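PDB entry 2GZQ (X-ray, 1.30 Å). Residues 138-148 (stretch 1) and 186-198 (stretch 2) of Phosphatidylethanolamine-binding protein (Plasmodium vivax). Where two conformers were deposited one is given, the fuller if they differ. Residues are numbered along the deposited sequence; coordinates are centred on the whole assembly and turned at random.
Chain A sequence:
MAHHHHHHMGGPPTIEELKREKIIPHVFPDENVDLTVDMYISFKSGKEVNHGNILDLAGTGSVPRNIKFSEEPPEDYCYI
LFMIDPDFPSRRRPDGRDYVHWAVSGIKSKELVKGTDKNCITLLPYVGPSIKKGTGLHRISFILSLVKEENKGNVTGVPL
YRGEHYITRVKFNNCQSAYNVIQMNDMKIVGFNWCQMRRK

Stretch 1 138-148: HRISFILSLVK
Stretch 2, residues 186-198: DMKIVGFNWCQMR

Stretches 138-148 and 186-198 pair as neighbouring antiparallel strands, the second entering its strand at Lys-188, edge to edge with axes 4.4 Å apart at closest approach, their N-to-C directions 140° apart, and bury 974 Å² between them. The register runs from His-138 opposite Met-197, through Phe-142 opposite Asn-193, to Leu-144 opposite Gly-191, then slips by one, so that Ser-145 faces Ile-189 and Leu-146 faces Lys-188.

Backbone hydrogen bonds hold the ladder together: His-138 N to Met-197 O 2.8 Å and Met-197 N to His-138 O 2.9 Å; Phe-142 N to Asn-193 O 2.8 Å and Asn-193 N to Phe-142 O 3.0 Å. Cys-195 N donates to Ile-140 O at 3.0 Å. The slip is a beta bulge at Val-190, whose phi/psi of -130/-11° departs from extended values. Leu-144 O consequently accepts two hydrogen bonds, from Val-190 N (2.8 Å) and Gly-191 N (3.1 Å), while Leu-144 N reaches Gly-191 O at 3.0 Å. Beyond the bulge Leu-146 N bonds Lys-188 O at 2.8 Å; the return bond, Lys-188 N to Leu-146 O, is longer at 3.3 Å.

On the face carrying Ile-140, Phe-142, Leu-144 and Leu-146, Gly-191 leaves a hollow: an ideal CB there would lie a tight 3.3 Å from Leu-144 CD2. Leu-144 (chi1 t, chi2 p) sets that methyl 4.1 Å from Val-190 CG2, and Leu-146 (m, t) brings CG to 4.0 Å from Val-190 CG1, so the valine, its CB directed sideways at the bulge, touches both leucines. Farther along, Ile-140 (m, m) packs CB 4.1 Å from Cys-195 SG and CG1 3.9 Å from SE of selenomethionine Met-197 (m, t, p).

On the other face, Phe-192 (chi1 t, chi2 -105°) has its CB, and its ring end comes nearer stretch 138-148. Ile-143 (m, t) meets the ring edge, CG1 to CE2 3.8 Å, and its CG2 lies 4.3 Å from Ile-189 CG1. The small side chain of Ser-141 (m) places OG 3.5 Å from Phe-192 CZ and 3.7 Å from Trp-194 CB; this OG also donates to Arg-139 O at 2.8 Å. Trp-194 (p, chi2 107°) sets CD1 4.2 Å from Arg-139 CB, although the arginine's end leads away. Ser-145 (m) holds OG 3.7 Å from Ile-189 CG1.

Just before Lys-188, selenomethionine Met-187 (m, t, t) points its CB toward the partner: CB lies 3.3 Å from Leu-146 O, and CE reaches 3.6 Å from Val-147 CG2. Leu-146 O also accepts a water hydrogen bond at 2.9 Å.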

# COMPACT_ATOMS: atom_id res chain seq x y z
N HIS A 138 9.48 0.47 10.98
CA HIS A 138 8.21 0.80 10.37
C HIS A 138 7.81 -0.29 9.40
O HIS A 138 8.61 -0.65 8.52
CB HIS A 138 8.32 2.11 9.62
CG HIS A 138 8.62 3.30 10.47
ND1 HIS A 138 7.89 4.46 10.40
CD2 HIS A 138 9.60 3.53 11.37
CE1 HIS A 138 8.39 5.35 11.24
NE2 HIS A 138 9.42 4.80 11.86
N ARG A 139 6.60 -0.80 9.54
CA ARG A 139 6.08 -1.84 8.65
C ARG A 139 5.47 -1.19 7.41
O ARG A 139 4.26 -1.04 7.31
CB ARG A 139 5.05 -2.68 9.42
CG ARG A 139 5.69 -3.42 10.61
CD ARG A 139 4.66 -3.95 11.58
NE ARG A 139 4.00 -2.85 12.28
CZ ARG A 139 2.98 -3.00 13.10
NH1 ARG A 139 2.46 -4.21 13.36
NH2 ARG A 139 2.45 -1.94 13.67
N ILE A 140 6.33 -0.81 6.47
CA ILE A 140 5.90 -0.16 5.24
C ILE A 140 5.15 -1.21 4.41
O ILE A 140 5.70 -2.26 4.08
CB ILE A 140 7.11 0.41 4.51
CG1 ILE A 140 7.87 1.43 5.37
CG2 ILE A 140 6.69 0.99 3.17
CD1 ILE A 140 7.08 2.58 5.84
N SER A 141 3.88 -0.94 4.14
CA SER A 141 2.95 -1.94 3.68
C SER A 141 2.30 -1.55 2.37
O SER A 141 2.03 -0.37 2.09
CB SER A 141 1.87 -2.12 4.73
OG SER A 141 2.37 -2.60 5.97
N PHE A 142 2.01 -2.58 1.57
CA PHE A 142 1.37 -2.43 0.27
C PHE A 142 0.10 -3.26 0.29
O PHE A 142 0.16 -4.46 0.47
CB PHE A 142 2.30 -2.93 -0.83
CG PHE A 142 3.56 -2.12 -1.00
CD1 PHE A 142 4.61 -2.29 -0.14
CD2 PHE A 142 3.69 -1.22 -2.03
CE1 PHE A 142 5.79 -1.57 -0.31
CE2 PHE A 142 4.87 -0.49 -2.20
CZ PHE A 142 5.88 -0.67 -1.33
N ILE A 143 -1.05 -2.63 0.07
CA ILE A 143 -2.34 -3.29 0.11
C ILE A 143 -2.97 -3.22 -1.29
O ILE A 143 -3.13 -2.13 -1.86
CB ILE A 143 -3.29 -2.61 1.10
CG1 ILE A 143 -2.68 -2.55 2.51
CG2 ILE A 143 -4.63 -3.33 1.12
CD1 ILE A 143 -3.35 -1.56 3.43
N LEU A 144 -3.32 -4.37 -1.82
CA LEU A 144 -3.90 -4.51 -3.13
C LEU A 144 -5.35 -4.93 -3.03
O LEU A 144 -5.66 -5.91 -2.33
CB LEU A 144 -3.14 -5.60 -3.91
CG LEU A 144 -3.43 -5.70 -5.39
CD1 LEU A 144 -2.86 -4.50 -6.14
CD2 LEU A 144 -2.90 -7.04 -5.96
N SER A 145 -6.24 -4.16 -3.68
CA SER A 145 -7.67 -4.41 -3.61
C SER A 145 -8.27 -4.35 -5.01
O SER A 145 -7.67 -3.83 -5.94
CB SER A 145 -8.35 -3.36 -2.72
OG SER A 145 -7.80 -3.34 -1.43
N LEU A 146 -9.47 -4.88 -5.15
CA LEU A 146 -10.27 -4.77 -6.37
C LEU A 146 -11.29 -3.66 -6.25
O LEU A 146 -11.98 -3.52 -5.23
CB LEU A 146 -11.06 -6.07 -6.59
CG LEU A 146 -10.19 -7.26 -7.01
CD1 LEU A 146 -11.13 -8.46 -7.12
CD2 LEU A 146 -9.44 -7.03 -8.29
N VAL A 147 -11.40 -2.89 -7.31
CA VAL A 147 -12.40 -1.87 -7.49
C VAL A 147 -13.05 -2.06 -8.86
O VAL A 147 -12.40 -2.45 -9.82
CB VAL A 147 -11.76 -0.44 -7.33
CG1 VAL A 147 -10.68 -0.18 -8.35
CG2 VAL A 147 -12.80 0.65 -7.42
N LYS A 148 -14.34 -1.80 -8.94
CA LYS A 148 -15.01 -1.80 -10.24
C LYS A 148 -14.35 -0.80 -11.16
O LYS A 148 -14.03 0.30 -10.75
CB LYS A 148 -16.49 -1.43 -10.10
CG LYS A 148 -17.31 -2.48 -9.46
CD LYS A 148 -18.79 -2.09 -9.53
CE LYS A 148 -19.68 -3.16 -8.94
NZ LYS A 148 -21.09 -2.68 -8.88
N ASP A 186 -16.60 -0.36 -0.52
CA ASP A 186 -17.02 -1.72 -0.92
C ASP A 186 -15.99 -2.38 -1.84
O ASP A 186 -16.32 -3.12 -2.76
CB ASP A 186 -18.41 -1.71 -1.59
CG ASP A 186 -19.54 -1.38 -0.62
OD1 ASP A 186 -19.39 -1.63 0.58
OD2 ASP A 186 -20.58 -0.88 -1.09
N MSE A 187 -14.71 -2.13 -1.58
CA MSE A 187 -13.64 -2.77 -2.32
C MSE A 187 -13.27 -4.09 -1.64
O MSE A 187 -13.63 -4.31 -0.50
CB MSE A 187 -12.45 -1.81 -2.42
CG MSE A 187 -12.74 -0.54 -3.21
SE MSE A 187 -11.36 0.85 -2.88
CE MSE A 187 -11.83 2.09 -4.27
N LYS A 188 -12.54 -4.95 -2.33
CA LYS A 188 -12.15 -6.26 -1.80
C LYS A 188 -10.63 -6.34 -1.71
O LYS A 188 -9.96 -6.26 -2.75
CB LYS A 188 -12.67 -7.41 -2.68
CG LYS A 188 -12.30 -8.77 -2.14
CD LYS A 188 -12.64 -9.90 -3.10
CE LYS A 188 -12.04 -11.22 -2.58
NZ LYS A 188 -12.96 -11.92 -1.66
N ILE A 189 -10.06 -6.56 -0.53
CA ILE A 189 -8.63 -6.75 -0.40
C ILE A 189 -8.27 -8.11 -0.96
O ILE A 189 -8.90 -9.11 -0.64
CB ILE A 189 -8.20 -6.69 1.07
CG1 ILE A 189 -8.44 -5.28 1.61
CG2 ILE A 189 -6.75 -7.09 1.23
CD1 ILE A 189 -8.47 -5.19 3.11
N VAL A 190 -7.24 -8.15 -1.80
CA VAL A 190 -6.81 -9.40 -2.44
C VAL A 190 -5.32 -9.72 -2.36
O VAL A 190 -4.93 -10.83 -2.63
CB VAL A 190 -7.27 -9.50 -3.90
CG1 VAL A 190 -8.79 -9.47 -4.03
CG2 VAL A 190 -6.62 -8.40 -4.77
N GLY A 191 -4.51 -8.76 -1.93
CA GLY A 191 -3.08 -8.96 -1.84
C GLY A 191 -2.45 -8.03 -0.85
O GLY A 191 -2.98 -6.99 -0.50
N PHE A 192 -1.27 -8.43 -0.38
CA PHE A 192 -0.54 -7.67 0.63
C PHE A 192 0.94 -8.00 0.57
O PHE A 192 1.32 -9.17 0.37
CB PHE A 192 -1.06 -8.01 2.02
CG PHE A 192 -0.48 -7.14 3.10
CD1 PHE A 192 0.51 -7.61 3.98
CD2 PHE A 192 -0.91 -5.83 3.24
CE1 PHE A 192 1.05 -6.79 4.94
CE2 PHE A 192 -0.35 -5.01 4.20
CZ PHE A 192 0.63 -5.50 5.05
N ASN A 193 1.79 -7.01 0.79
CA ASN A 193 3.21 -7.29 1.07
C ASN A 193 3.71 -6.17 1.93
O ASN A 193 3.10 -5.10 2.04
CB ASN A 193 4.02 -7.41 -0.23
CG ASN A 193 5.18 -8.35 -0.13
OD1 ASN A 193 5.76 -8.56 0.97
ND2 ASN A 193 5.57 -8.90 -1.28
N TRP A 194 4.83 -6.40 2.62
CA TRP A 194 5.38 -5.37 3.49
C TRP A 194 6.84 -5.65 3.72
O TRP A 194 7.33 -6.75 3.46
CB TRP A 194 4.60 -5.29 4.85
CG TRP A 194 5.04 -6.30 5.88
CD1 TRP A 194 5.75 -6.03 6.99
CD2 TRP A 194 4.79 -7.71 5.90
NE1 TRP A 194 5.97 -7.18 7.72
CE2 TRP A 194 5.38 -8.23 7.07
CE3 TRP A 194 4.12 -8.58 5.04
CZ2 TRP A 194 5.34 -9.61 7.40
CZ3 TRP A 194 4.07 -9.96 5.37
CH2 TRP A 194 4.68 -10.44 6.53
N CYS A 195 7.52 -4.62 4.26
CA CYS A 195 8.89 -4.75 4.72
C CYS A 195 9.01 -3.97 6.01
O CYS A 195 8.07 -3.30 6.42
CB CYS A 195 9.86 -4.21 3.64
SG CYS A 195 9.70 -2.46 3.28
N GLN A 196 10.17 -4.09 6.66
CA GLN A 196 10.50 -3.29 7.82
C GLN A 196 11.60 -2.30 7.48
O GLN A 196 12.61 -2.68 6.87
CB GLN A 196 10.95 -4.20 8.95
CG GLN A 196 9.92 -5.18 9.52
CD GLN A 196 10.57 -6.12 10.53
OE1 GLN A 196 10.64 -5.81 11.70
NE2 GLN A 196 11.05 -7.28 10.07
N MSE A 197 11.44 -1.04 7.85
CA MSE A 197 12.44 -0.02 7.54
C MSE A 197 12.72 0.80 8.78
O MSE A 197 11.81 1.12 9.54
CB MSE A 197 11.93 0.93 6.46
CG MSE A 197 11.91 0.36 5.07
SE MSE A 197 11.35 1.68 3.74
CE MSE A 197 13.02 2.45 3.35
N ARG A 198 13.99 1.14 8.98
CA ARG A 198 14.37 2.11 10.00
C ARG A 198 15.42 3.05 9.43
O ARG A 198 16.01 2.75 8.39
CB ARG A 198 14.89 1.40 11.26
CG ARG A 198 16.10 0.50 11.03
CD ARG A 198 16.59 -0.15 12.35
NE ARG A 198 17.06 0.80 13.35
CZ ARG A 198 18.32 1.21 13.45
NH1 ARG A 198 19.24 0.77 12.59
NH2 ARG A 198 18.67 2.06 14.39
O HOH W 1 -14.73 -4.42 -5.54